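Transcriptional regulator (Rhodococcus jostii, PDB 5CYV) is a MarR-family transcriptional regulator that binds p-coumaroyl-CoA and probably binds DNA to control genes of p-hydroxycinnamate metabolism. Local coordinates at residues B[130-133]-B[134-138]; B[56-59]-B[60-64]; B[5-8]-B[9-12]; B[119-122]-B[123-126]; B[33-37]-B[38-42]. All blocks are in the same frame, centred on the assembly; numbering follows the deposited sequence. Where two conformers were deposited one is given.

Interaction 1 of 5, residues B[130-133]-B[134-138]; sequences NQMR and DTLQS
Leu136 N reaches back to Met132 O at 2.8 Å, one rung of the i to i+4 ladder in helix 126-140, the last helix of this MarR-family chain and part of its dimer interface. Asp134, Thr135 and Gln137 make the same backbone bond to Asn130, Gln131 and Arg133. Gln131 O is held twice, because Thr135 OG1 also donates to it at 2.8 Å, from the opposite face of the carbonyl plane to Thr135 N. A chi1 of -58° places that hydroxyl beside its own backbone N, which lets the side chain of the buried Thr135 bond back to the preceding turn.

On the apolar side Met132 and Leu136 run alongside each other, with Met132 CG 3.7 Å from Leu136 CD1, while Met132 also packs on Thr135 of the second subunit. The polar side turns on Arg133, whose NH1 donates to Asn130 OD1 at 2.9 Å and to a water lying in the guanidinium plane. The same water donates a hydrogen bond to Asp134 OD1, linking acid and guanidinium, their planes 63° apart, indirectly. Arg133 NE meanwhile bonds Asp9 O of the second subunit, beside Gln137 NE2, which bonds Asp9 OD1 there. Were Arg133 shortened to an alanine, Asn130 OD1 and Asp9 O of the second subunit would each be likely to lose a donor. The aliphatic part of Arg133 carries its own contact, its CG lying 4.0 Å from Gln137 CD.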
# COMPACT_ATOMS: atom_id res chain seq x y z
N ASN B 130 -5.21 -17.26 -2.81
CA ASN B 130 -5.66 -17.23 -4.17
C ASN B 130 -6.85 -16.29 -4.28
O ASN B 130 -7.02 -15.57 -5.28
CB ASN B 130 -6.07 -18.62 -4.66
CG ASN B 130 -4.87 -19.56 -4.87
OD1 ASN B 130 -3.73 -19.08 -4.96
ND2 ASN B 130 -5.11 -20.88 -4.92
N GLN B 131 -7.77 -16.39 -3.31
CA GLN B 131 -8.91 -15.47 -3.36
C GLN B 131 -8.50 -14.02 -3.18
O GLN B 131 -9.03 -13.14 -3.90
CB GLN B 131 -9.99 -15.89 -2.31
CG GLN B 131 -11.21 -14.90 -2.31
CD GLN B 131 -12.35 -15.42 -1.50
OE1 GLN B 131 -13.00 -16.44 -1.87
NE2 GLN B 131 -12.60 -14.75 -0.43
N MET B 132 -7.58 -13.75 -2.28
CA MET B 132 -7.10 -12.37 -2.12
C MET B 132 -6.46 -11.86 -3.43
O MET B 132 -6.72 -10.73 -3.86
CB MET B 132 -6.10 -12.30 -0.98
CG MET B 132 -5.68 -10.92 -0.71
SD MET B 132 -4.98 -10.80 0.96
CE MET B 132 -6.32 -11.55 1.84
N ARG B 133 -5.60 -12.70 -4.03
CA ARG B 133 -4.92 -12.30 -5.28
C ARG B 133 -5.93 -11.89 -6.32
O ARG B 133 -5.84 -10.81 -6.93
CB ARG B 133 -4.08 -13.46 -5.84
CG ARG B 133 -3.36 -13.07 -7.17
CD ARG B 133 -2.60 -14.24 -7.78
NE ARG B 133 -1.58 -14.66 -6.84
CZ ARG B 133 -1.60 -15.78 -6.11
NH1 ARG B 133 -2.64 -16.64 -6.16
NH2 ARG B 133 -0.57 -16.03 -5.30
N ASP B 134 -6.90 -12.74 -6.57
CA ASP B 134 -7.83 -12.50 -7.64
C ASP B 134 -8.69 -11.28 -7.31
O ASP B 134 -8.98 -10.51 -8.21
CB ASP B 134 -8.69 -13.75 -7.92
CG ASP B 134 -7.87 -14.91 -8.50
OD1 ASP B 134 -6.61 -14.79 -8.62
OD2 ASP B 134 -8.48 -15.95 -8.78
N THR B 135 -9.07 -11.10 -6.04
CA THR B 135 -9.88 -9.95 -5.67
C THR B 135 -9.07 -8.65 -5.86
O THR B 135 -9.59 -7.66 -6.44
CB THR B 135 -10.37 -10.08 -4.19
OG1 THR B 135 -11.12 -11.29 -4.11
CG2 THR B 135 -11.32 -8.94 -3.87
N LEU B 136 -7.81 -8.65 -5.42
CA LEU B 136 -6.97 -7.45 -5.56
C LEU B 136 -6.73 -7.17 -7.05
O LEU B 136 -6.73 -6.01 -7.47
CB LEU B 136 -5.65 -7.62 -4.84
CG LEU B 136 -5.82 -7.75 -3.32
CD1 LEU B 136 -4.46 -8.12 -2.80
CD2 LEU B 136 -6.29 -6.45 -2.67
N GLN B 137 -6.55 -8.21 -7.86
CA GLN B 137 -6.43 -7.95 -9.30
C GLN B 137 -7.66 -7.32 -9.89
O GLN B 137 -7.55 -6.45 -10.78
CB GLN B 137 -6.11 -9.24 -10.04
CG GLN B 137 -4.71 -9.68 -9.80
CD GLN B 137 -4.44 -11.02 -10.43
OE1 GLN B 137 -5.37 -11.80 -10.63
NE2 GLN B 137 -3.19 -11.29 -10.80
N SER B 138 -8.86 -7.72 -9.43
CA SER B 138 -10.07 -7.15 -10.00
C SER B 138 -10.22 -5.67 -9.63
O SER B 138 -10.88 -4.93 -10.35
CB SER B 138 -11.29 -7.95 -9.57
OG SER B 138 -11.61 -7.67 -8.24
O HOH W 1 -5.11 -16.64 -7.77

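Interaction 2 of 5, residues B[56-59]-B[60-64]; sequences RGVA and ATMGL
Backbone bonding between 56-59 and 60-64 is helical until the chain turns out of helix 55-62. Ala60 N, Thr61 N and Met62 N each donate four residues back, the last of them to Val58 O at 3.0 Å. The ending is a Schellman motif. Leu64 N spans five residues to Ala59 O at 2.9 Å and is nearly straight (166°), whereas Gly63 N makes a weak bond to Ala60 O at 3.2 Å. Gly63 has a phi of 67°, a conformation that a residue without a side chain adopts easily, and this is what lets the chain swing round.

Apolar contact comes from Val58 and Met62, one turn apart and pointing the same way. Val58 CG1 touches Met62 SD at 3.7 Å. Met62 CG lies anti to the carbonyl carbon (chi1 -66°) and passes 3.4 Å from Val58 O, and the bend at chi3 then turns CE toward Ser41 of helix 37-47. At the turn itself, Ala59 CB lies 3.2 Å from Leu64 O.

As in other MarR proteins, helix 55-62 is probably the first helix of the helix-turn-helix, followed by helix 70-78. Val58 and Met62 face Val42 of helix 37-47, Val58 and Ala59 also meet Ile69 in the loop leading to helix 70-78, and Met62 touches p-coumaroyl-CoA. From another direction, Arg17 of the second subunit bonds Thr61 O, and Phe13 of that subunit packs on Thr61.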
# COMPACT_ATOMS: atom_id res chain seq x y z
N ARG B 56 4.45 2.73 -21.39
CA ARG B 56 3.03 2.85 -21.04
C ARG B 56 2.54 1.62 -20.32
O ARG B 56 1.76 1.75 -19.38
CB ARG B 56 2.20 3.11 -22.28
CG ARG B 56 2.41 4.55 -22.78
CD ARG B 56 1.68 4.77 -24.11
NE ARG B 56 2.03 6.01 -24.80
CZ ARG B 56 1.34 7.15 -24.70
NH1 ARG B 56 0.25 7.20 -23.94
NH2 ARG B 56 1.72 8.23 -25.38
N GLY B 57 3.02 0.45 -20.71
CA GLY B 57 2.72 -0.80 -20.02
C GLY B 57 3.23 -0.81 -18.59
O GLY B 57 2.54 -1.30 -17.66
N VAL B 58 4.46 -0.34 -18.42
CA VAL B 58 5.00 -0.27 -17.08
C VAL B 58 4.17 0.64 -16.19
O VAL B 58 3.81 0.27 -15.03
CB VAL B 58 6.44 0.27 -17.16
CG1 VAL B 58 6.98 0.53 -15.73
CG2 VAL B 58 7.29 -0.78 -17.84
N ALA B 59 3.84 1.82 -16.74
CA ALA B 59 3.06 2.80 -16.00
C ALA B 59 1.71 2.25 -15.57
O ALA B 59 1.31 2.41 -14.42
CB ALA B 59 2.86 4.08 -16.86
N ALA B 60 1.04 1.55 -16.47
CA ALA B 60 -0.30 1.01 -16.23
C ALA B 60 -0.20 -0.07 -15.16
O ALA B 60 -1.05 -0.13 -14.24
CB ALA B 60 -0.88 0.44 -17.52
N THR B 61 0.85 -0.89 -15.23
CA THR B 61 0.97 -1.95 -14.20
C THR B 61 1.22 -1.35 -12.82
O THR B 61 0.65 -1.81 -11.83
CB THR B 61 2.10 -2.94 -14.54
OG1 THR B 61 1.78 -3.59 -15.77
CG2 THR B 61 2.27 -4.00 -13.46
N MET B 62 1.99 -0.27 -12.76
CA MET B 62 2.33 0.37 -11.49
C MET B 62 1.28 1.37 -11.05
O MET B 62 1.41 1.92 -9.96
CB MET B 62 3.71 1.06 -11.61
CG MET B 62 4.79 0.01 -11.80
SD MET B 62 6.43 0.72 -12.04
CE MET B 62 6.75 1.49 -10.37
N GLY B 63 0.25 1.64 -11.85
CA GLY B 63 -0.76 2.66 -11.53
C GLY B 63 -0.23 4.07 -11.55
O GLY B 63 -0.79 4.93 -10.87
N LEU B 64 0.77 4.35 -12.40
CA LEU B 64 1.42 5.68 -12.43
C LEU B 64 1.22 6.30 -13.78
O LEU B 64 0.96 5.59 -14.75
CB LEU B 64 2.92 5.59 -12.13
CG LEU B 64 3.22 5.07 -10.73
CD1 LEU B 64 4.62 4.77 -10.62
CD2 LEU B 64 2.79 6.14 -9.66

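Interaction 3 of 5, residues B[5-8]-B[9-12]. With WCA (p-coumaroyl-CoA), chain I.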
# COMPACT_ATOMS: atom_id res chain seq x y z
N GLN B 5 -17.32 0.28 14.01
CA GLN B 5 -16.73 1.59 13.98
C GLN B 5 -15.21 1.53 14.20
O GLN B 5 -14.53 2.56 14.09
CB GLN B 5 -17.40 2.50 15.01
CG GLN B 5 -18.91 2.59 14.77
CD GLN B 5 -19.26 3.06 13.37
OE1 GLN B 5 -18.95 4.19 12.98
NE2 GLN B 5 -19.89 2.18 12.59
N ALA B 6 -14.69 0.35 14.52
CA ALA B 6 -13.29 0.28 14.94
C ALA B 6 -12.39 0.40 13.71
O ALA B 6 -12.61 -0.24 12.63
CB ALA B 6 -12.98 -1.01 15.70
N LEU B 7 -11.33 1.21 13.85
CA LEU B 7 -10.38 1.42 12.74
C LEU B 7 -9.81 0.07 12.24
O LEU B 7 -9.68 -0.18 11.06
CB LEU B 7 -9.23 2.37 13.16
CG LEU B 7 -8.19 2.63 12.06
CD1 LEU B 7 -8.88 3.41 10.99
CD2 LEU B 7 -6.99 3.37 12.65
N SER B 8 -9.55 -0.80 13.22
CA SER B 8 -8.89 -2.07 12.91
C SER B 8 -9.84 -2.99 12.14
O SER B 8 -9.37 -4.00 11.62
CB SER B 8 -8.42 -2.75 14.18
OG SER B 8 -9.48 -3.00 15.09
N ASP B 9 -11.12 -2.64 12.04
CA ASP B 9 -12.07 -3.41 11.20
C ASP B 9 -12.31 -2.75 9.83
O ASP B 9 -13.07 -3.27 9.00
CB ASP B 9 -13.42 -3.57 11.92
CG ASP B 9 -13.34 -4.52 13.11
OD1 ASP B 9 -12.56 -5.50 13.07
OD2 ASP B 9 -14.05 -4.30 14.11
N ASP B 10 -11.70 -1.60 9.58
CA ASP B 10 -11.90 -0.87 8.34
C ASP B 10 -11.03 -1.56 7.26
O ASP B 10 -9.84 -1.57 7.37
CB ASP B 10 -11.52 0.62 8.59
CG ASP B 10 -11.42 1.49 7.32
OD1 ASP B 10 -11.40 0.98 6.19
OD2 ASP B 10 -11.26 2.73 7.48
N ILE B 11 -11.64 -2.14 6.24
CA ILE B 11 -10.87 -2.87 5.23
C ILE B 11 -9.91 -1.95 4.48
O ILE B 11 -8.80 -2.38 4.10
CB ILE B 11 -11.79 -3.59 4.23
CG1 ILE B 11 -10.98 -4.56 3.36
CG2 ILE B 11 -12.48 -2.61 3.38
CD1 ILE B 11 -10.46 -5.72 4.11
N GLY B 12 -10.25 -0.66 4.36
CA GLY B 12 -9.35 0.26 3.63
C GLY B 12 -8.14 0.49 4.49
O GLY B 12 -7.00 0.46 4.03
C4 WCA I . 1.95 5.09 1.56
C5 WCA I . 1.58 4.52 2.79
C6 WCA I . 1.01 3.20 2.74
C8 WCA I . 2.46 6.51 3.21
N1 WCA I . 0.80 2.65 1.51
N3 WCA I . 1.73 4.48 0.37
CAV WCA I . -6.76 4.08 4.63
CAT WCA I . -8.08 3.90 4.41
CBS WCA I . -8.95 4.09 5.48
OAJ WCA I . -10.29 3.78 5.19
CAU WCA I . -8.50 4.46 6.75
CAW WCA I . -7.15 4.66 6.98
CBT WCA I . -6.31 4.48 5.87
CAR WCA I . -4.85 4.63 5.91
CAQ WCA I . -4.28 4.73 7.26
CBP WCA I . -2.81 4.67 7.32
OAD WCA I . -2.06 4.61 6.35
SBO WCA I . -2.22 4.65 8.99
CBA WCA I . -0.42 4.45 8.80
CAY WCA I . -0.16 3.01 8.36
NBH WCA I . 1.28 2.76 8.54
CBQ WCA I . 2.28 3.01 7.50
OAE WCA I . 1.92 3.48 6.42
CBB WCA I . 3.69 2.63 7.91
CAZ WCA I . 4.48 2.03 6.68
NBI WCA I . 4.70 3.12 5.75
CBR WCA I . 5.99 3.40 5.32
OAF WCA I . 6.86 2.69 5.73
CBX WCA I . 6.23 4.57 4.44
OAK WCA I . 5.07 5.37 4.49
CCD WCA I . 6.47 4.16 2.98
CAA WCA I . 5.27 3.42 2.36
CAB WCA I . 7.70 3.24 2.82
CBD WCA I . 6.71 5.42 2.11
OBK WCA I . 7.85 6.11 2.67
PCG WCA I . 9.09 6.63 1.82
OAP WCA I . 10.24 6.74 2.77
OAI WCA I . 9.23 5.90 0.55
OBN WCA I . 8.74 8.12 1.34
PCF WCA I . 7.69 9.22 1.74
OAO WCA I . 8.00 10.42 0.82
OAH WCA I . 7.67 9.42 3.24
O5' WCA I . 6.26 8.60 1.29
C5' WCA I . 6.01 8.29 -0.06
C4' WCA I . 4.54 8.30 -0.33
O4' WCA I . 4.20 6.97 0.49
C3' WCA I . 3.81 9.37 0.22
O3' WCA I . 2.92 9.76 -0.88
PCE WCA I . 3.19 11.16 -1.68
OAM WCA I . 3.16 12.23 -0.62
OAN WCA I . 2.05 11.24 -2.67
OAG WCA I . 4.54 10.99 -2.32
C2' WCA I . 2.90 8.69 1.32
O2' WCA I . 1.64 9.29 1.41
C1' WCA I . 2.92 7.21 0.80
N9 WCA I . 2.50 6.33 1.86
N7 WCA I . 1.93 5.41 3.81
C2 WCA I . 1.12 3.24 0.39
N6 WCA I . 0.65 2.61 3.97
O HOH W 2 -10.45 -5.47 15.08
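Ala6 CB lies against the carboxylate of Asp9, 3.8 Å from OD2, where the loop begins to coil ahead of helix 11-30. Two backbone bonds of 3-10 span close the coil. Asp9 N donates to Ala6 O at 2.9 Å and Asp10 N to Leu7 O at 2.9 Å, each donor standing well above the acceptor's carbonyl plane. A water joins the side chains of the same turn, donating a hydrogen bond to Asp9 OD1 at 2.9 Å and lying 2.7 Å from Ser8 OG. The other carboxylate oxygen, Asp9 OD2, accepts from Ser4 OG. The second subunit meets the turn as well, with Gln137 NE2 of that subunit bonding Ser8 O and Glu48 OE2 of that subunit accepting from Leu7 N.

Asp10 faces the ligand. Its CG is turned away from the backbone N (chi1 169°), and OD2 accepts a hydrogen bond from the phenolic OAJ of p-coumaroyl-CoA at 2.7 Å. Gly12, in the first turn of the helix, lets the phenol come close: its C is 3.4 Å from CAT, and a beta carbon on this residue would run into OAJ. His117 of the second subunit packs on Asp10 and also bonds this ligand.

Asp10 OD1 accepts from Phe13 N and, weakly, from Gly12 N, although its exact place is somewhat doubtful. The arrangement is that of an aspartate N-cap, used here at the same time as the wall of an effector pocket that recognises the hydroxyl of the coumaroyl group.

Interaction 4 of 5, residues B[119-122]-B[123-126]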
# COMPACT_ATOMS: atom_id res chain seq x y z
N ARG B 119 7.51 -13.72 5.36
CA ARG B 119 7.17 -13.37 6.72
C ARG B 119 5.67 -13.06 6.84
O ARG B 119 5.08 -13.29 7.89
CB ARG B 119 7.99 -12.17 7.20
CG ARG B 119 7.43 -11.49 8.43
CD ARG B 119 8.32 -11.72 9.64
NE ARG B 119 9.54 -10.92 9.59
CZ ARG B 119 10.24 -10.55 10.66
NH1 ARG B 119 9.84 -10.91 11.87
NH2 ARG B 119 11.34 -9.82 10.52
N TYR B 120 5.10 -12.46 5.79
CA TYR B 120 3.71 -12.10 5.87
C TYR B 120 2.76 -13.11 5.27
O TYR B 120 1.63 -13.21 5.74
CB TYR B 120 3.47 -10.77 5.15
CG TYR B 120 4.40 -9.70 5.68
CD1 TYR B 120 4.32 -9.28 6.97
CD2 TYR B 120 5.30 -9.09 4.82
CE1 TYR B 120 5.15 -8.29 7.47
CE2 TYR B 120 6.16 -8.11 5.30
CZ TYR B 120 6.04 -7.68 6.60
OH TYR B 120 6.90 -6.71 7.07
N PHE B 121 3.20 -13.81 4.23
CA PHE B 121 2.25 -14.60 3.41
C PHE B 121 2.44 -16.09 3.46
O PHE B 121 1.52 -16.82 3.09
CB PHE B 121 2.30 -14.18 1.95
CG PHE B 121 2.14 -12.71 1.73
CD1 PHE B 121 1.00 -12.06 2.21
CD2 PHE B 121 3.09 -12.00 1.06
CE1 PHE B 121 0.86 -10.71 2.02
CE2 PHE B 121 2.95 -10.63 0.89
CZ PHE B 121 1.84 -10.01 1.36
N GLU B 122 3.60 -16.57 3.90
CA GLU B 122 3.86 -18.01 3.83
C GLU B 122 2.82 -18.80 4.62
O GLU B 122 2.40 -19.88 4.19
CB GLU B 122 5.27 -18.32 4.33
CG GLU B 122 5.69 -19.80 4.10
CD GLU B 122 5.23 -20.73 5.21
OE1 GLU B 122 4.85 -20.23 6.29
OE2 GLU B 122 5.30 -21.97 5.00
N GLY B 123 2.40 -18.29 5.76
CA GLY B 123 1.50 -19.03 6.63
C GLY B 123 0.03 -18.98 6.26
O GLY B 123 -0.79 -19.58 6.93
N ILE B 124 -0.29 -18.27 5.20
CA ILE B 124 -1.72 -18.16 4.84
C ILE B 124 -2.14 -19.34 3.96
O ILE B 124 -1.43 -19.68 3.04
CB ILE B 124 -1.98 -16.84 4.10
CG1 ILE B 124 -1.48 -15.63 4.90
CG2 ILE B 124 -3.51 -16.64 3.85
CD1 ILE B 124 -1.56 -14.33 4.11
N PRO B 125 -3.33 -19.92 4.22
CA PRO B 125 -3.74 -21.04 3.36
C PRO B 125 -3.79 -20.63 1.89
O PRO B 125 -4.23 -19.51 1.58
CB PRO B 125 -5.14 -21.38 3.88
CG PRO B 125 -5.14 -20.95 5.33
CD PRO B 125 -4.31 -19.64 5.28
N ASP B 126 -3.42 -21.57 1.00
CA ASP B 126 -3.30 -21.26 -0.43
C ASP B 126 -4.66 -20.79 -0.95
O ASP B 126 -4.72 -19.87 -1.76
CB ASP B 126 -2.88 -22.47 -1.27
CG ASP B 126 -1.44 -22.88 -1.04
OD1 ASP B 126 -0.63 -22.02 -0.64
OD2 ASP B 126 -1.15 -24.08 -1.27
O HOH W 3 0.75 -19.02 1.48
O HOH W 4 0.00 -22.00 3.15
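Phe121 and Ile124 form a short-range turn contact in which a type I beta turn takes the chain out of helix 100-121 and on toward helix 126-140, in the all-helical part of the MarR fold that makes the dimer interface. Ile124 N closes the turn on Phe121 O at 3.1 Å. The bond is straight at the hydrogen (165°), yet the donor stands above the carbonyl plane rather than in it.

The side chains repeat the link on one side of the turn. They lie next to each other and point the same way, with Ile124 CD1 at the edge of the Phe121 ring, close to its plane and 3.9 Å from CD1 of that ring. Ile124 CG1 sits beside its own backbone N (chi1 -54°), and the extended chi2 then sends the methyl back toward the helix, 3.8 Å from Tyr120 O. Tyr120 CB lies over the centre of one face of the Phe121 ring.

Around this pair, Val22 of helix 11-30 and Leu15 of the second subunit pack on Phe121, and Ile139 of the second subunit packs on Ile124. A glycine in place of Ile124 would probably leave a gap at the ring edge and take a packing partner from Ile139 of the second subunit.

Beyond the turn, a water donates to Ile124 O at 2.7 Å and reaches Glu122 O only weakly, at 3.4 Å.

Interaction 5 of 5, residues B[33-37]-B[38-42]. With WCA (p-coumaroyl-CoA), chain J.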
# COMPACT_ATOMS: atom_id res chain seq x y z
N THR B 33 20.91 -4.15 -3.11
CA THR B 33 20.82 -4.03 -4.56
C THR B 33 20.88 -2.60 -5.04
O THR B 33 20.98 -2.37 -6.23
CB THR B 33 19.49 -4.62 -5.06
OG1 THR B 33 18.41 -3.73 -4.76
CG2 THR B 33 19.22 -6.01 -4.46
N GLY B 34 20.72 -1.68 -4.11
CA GLY B 34 20.62 -0.27 -4.48
C GLY B 34 19.31 0.15 -5.10
O GLY B 34 19.20 1.31 -5.50
N LEU B 35 18.35 -0.75 -5.21
CA LEU B 35 17.05 -0.45 -5.80
C LEU B 35 16.10 -0.07 -4.66
O LEU B 35 16.38 -0.34 -3.49
CB LEU B 35 16.46 -1.67 -6.51
CG LEU B 35 17.38 -2.20 -7.64
CD1 LEU B 35 16.84 -3.53 -8.04
CD2 LEU B 35 17.36 -1.23 -8.79
N ARG B 36 14.95 0.46 -5.03
CA ARG B 36 13.83 0.75 -4.15
C ARG B 36 12.56 0.20 -4.81
O ARG B 36 12.64 -0.33 -5.86
CB ARG B 36 13.71 2.21 -3.76
CG ARG B 36 14.68 2.61 -2.68
CD ARG B 36 14.75 4.10 -2.47
NE ARG B 36 13.48 4.71 -2.19
CZ ARG B 36 12.85 4.64 -1.06
NH1 ARG B 36 13.35 3.99 -0.05
NH2 ARG B 36 11.71 5.28 -0.93
N VAL B 37 11.42 0.32 -4.16
CA VAL B 37 10.28 -0.41 -4.69
C VAL B 37 9.96 -0.02 -6.16
O VAL B 37 9.72 -0.92 -6.97
CB VAL B 37 8.99 -0.25 -3.85
CG1 VAL B 37 9.07 -0.86 -2.41
CG2 VAL B 37 8.52 1.13 -3.83
N ARG B 38 10.02 1.27 -6.50
CA ARG B 38 9.66 1.61 -7.91
C ARG B 38 10.72 1.21 -8.94
O ARG B 38 10.35 0.66 -9.99
CB ARG B 38 9.37 3.11 -8.05
CG ARG B 38 8.09 3.54 -7.31
CD ARG B 38 7.76 4.97 -7.71
NE ARG B 38 6.53 5.43 -7.00
CZ ARG B 38 5.87 6.52 -7.29
NH1 ARG B 38 4.79 6.87 -6.55
NH2 ARG B 38 6.23 7.32 -8.35
N SER B 39 11.99 1.44 -8.66
CA SER B 39 13.02 1.03 -9.64
C SER B 39 13.07 -0.47 -9.75
O SER B 39 13.27 -1.01 -10.86
CB SER B 39 14.38 1.60 -9.28
OG SER B 39 14.78 1.31 -7.93
N TYR B 40 12.91 -1.19 -8.63
CA TYR B 40 12.77 -2.63 -8.73
C TYR B 40 11.62 -3.07 -9.58
O TYR B 40 11.77 -3.98 -10.42
CB TYR B 40 12.64 -3.21 -7.28
CG TYR B 40 12.24 -4.65 -7.21
CD1 TYR B 40 13.15 -5.65 -7.47
CD2 TYR B 40 10.91 -5.00 -6.86
CE1 TYR B 40 12.78 -7.00 -7.41
CE2 TYR B 40 10.55 -6.34 -6.76
CZ TYR B 40 11.49 -7.33 -7.03
OH TYR B 40 11.12 -8.65 -7.01
N SER B 41 10.46 -2.45 -9.41
CA SER B 41 9.30 -2.85 -10.21
C SER B 41 9.57 -2.66 -11.71
O SER B 41 9.20 -3.53 -12.50
CB SER B 41 8.07 -2.01 -9.83
OG SER B 41 7.73 -2.22 -8.44
N VAL B 42 10.17 -1.53 -12.08
CA VAL B 42 10.47 -1.32 -13.51
C VAL B 42 11.43 -2.37 -14.06
O VAL B 42 11.17 -2.94 -15.14
CB VAL B 42 11.04 0.07 -13.73
CG1 VAL B 42 11.44 0.28 -15.21
CG2 VAL B 42 9.97 1.10 -13.32
C4 WCA J . -6.05 17.03 -3.10
C5 WCA J . -5.54 17.64 -1.96
C6 WCA J . -6.01 18.97 -1.63
C8 WCA J . -4.58 15.66 -2.13
N1 WCA J . -6.93 19.54 -2.44
N3 WCA J . -6.97 17.69 -3.86
CAV WCA J . 6.54 -3.70 -5.63
CAT WCA J . 7.17 -4.90 -5.52
CBS WCA J . 6.87 -5.68 -4.39
OAJ WCA J . 7.51 -6.94 -4.24
CAU WCA J . 5.97 -5.28 -3.46
CAW WCA J . 5.31 -4.05 -3.56
CBT WCA J . 5.60 -3.30 -4.67
CAR WCA J . 4.85 -2.03 -4.76
CAQ WCA J . 4.91 -1.26 -6.00
CBP WCA J . 3.92 -0.12 -6.01
OAD WCA J . 2.98 0.08 -5.31
SBO WCA J . 4.30 0.97 -7.31
CBA WCA J . 2.89 2.12 -7.16
CAY WCA J . 3.34 3.44 -6.41
NBH WCA J . 3.29 3.28 -5.00
CBQ WCA J . 4.50 3.59 -4.23
OAE WCA J . 5.53 4.06 -4.72
CBB WCA J . 4.42 3.40 -2.74
CAZ WCA J . 4.32 4.75 -1.98
NBI WCA J . 3.05 5.48 -2.18
CBR WCA J . 2.85 6.48 -3.13
OAF WCA J . 3.76 6.69 -3.93
CBX WCA J . 1.55 7.27 -3.15
OAK WCA J . 0.90 7.09 -1.86
CCD WCA J . 0.62 6.82 -4.29
CAA WCA J . 0.07 5.41 -3.93
CAB WCA J . 1.32 6.84 -5.67
CBD WCA J . -0.60 7.78 -4.33
OBK WCA J . 0.04 9.08 -4.47
PCG WCA J . -0.84 10.35 -4.91
OAP WCA J . -1.58 9.97 -6.15
OAI WCA J . 0.17 11.53 -4.96
OBN WCA J . -1.94 10.52 -3.82
PCF WCA J . -2.12 11.39 -2.54
OAO WCA J . -0.86 12.26 -2.51
OAH WCA J . -2.59 10.56 -1.36
O5' WCA J . -3.37 12.34 -2.91
C5' WCA J . -4.64 11.79 -3.24
C4' WCA J . -5.48 12.46 -4.29
O4' WCA J . -6.18 13.76 -3.61
C3' WCA J . -4.78 12.93 -5.35
O3' WCA J . -5.67 13.13 -6.51
PCE WCA J . -5.53 12.25 -7.81
OAM WCA J . -5.58 10.81 -7.42
OAN WCA J . -4.22 12.55 -8.49
OAG WCA J . -6.67 12.57 -8.74
C2' WCA J . -4.34 14.34 -4.89
O2' WCA J . -3.93 15.14 -5.91
C1' WCA J . -5.65 14.82 -4.18
N9 WCA J . -5.41 15.80 -3.16
N7 WCA J . -4.63 16.77 -1.38
C2 WCA J . -7.39 18.93 -3.51
N6 WCA J . -5.51 19.63 -0.47
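Val37 O takes two donors from Ser41: OG at 2.8 Å and the backbone N at 3.0 Å, arriving from opposite faces of the carbonyl plane. Ser41 OG, set beside its own backbone N (chi1 -61°), also comes within 3.4 Å of CAV on the coumaroyl ring of p-coumaroyl-CoA. Arg38 holds the pantetheine arm of the same ligand. Its NE donates almost straight (171°) to the amide oxygen OAE at 2.8 Å, and NH1 gives a more bent bond to the next amide oxygen, OAF, at 2.8 Å, plus a weak one to OAE. The arginine chain is stretched from CG to NE, so that one edge of the guanidinium faces both amides, while NH2 on the far side bonds Gln68 OE1.

Arg36 is the N-cap of helix 37-47. Its N donates to OG of Ser39, three residues on, at 3.0 Å, and its O accepts from Tyr40 N nearly in line with the carbonyl. The guanidinium of Arg36 turns outward and forms a salt bridge with a phosphate of the other p-coumaroyl-CoA. Just before, Leu35 N bonds Thr33 OG1 in an ST turn.

Apolar packing lies around these bonds. Leu35 CB and CD2 lie beside Ser39 OG, and Leu35 CB is 4.2 Å from Tyr40 CB. The Tyr40 ring meets the ligand edge-on, with CE2 3.9 Å from CAT. Farther out, Val113 of helix 100-121 and Leu30 of helix 11-30 lie against Tyr40, and Leu76 of helix 70-78 against Leu35.

Interaction 5 is the buried one of the set, interactions 1 and 2 are partly buried, and interactions 3 and 4 lie at the surface. Interactions 2 and 5 touch directly, Met62 meeting Ser41 and Val42, and join consecutive helices, 37-47 and 55-62. Interactions 1 and 4 adjoin in sequence, where helix 100-121 gives way to helix 126-140. Chemistry follows position: interaction 2 pairs a helix C-terminal turn with apolar packing, interaction 5 a helix N-terminus with arginines that grip the ligands, interaction 1 bears a polar, water-linked face, and the turns of interactions 3 and 4 combine tight backbone bonds, waters and packing on the second subunit. Ligand recognition is concentrated in interactions 3 and 5.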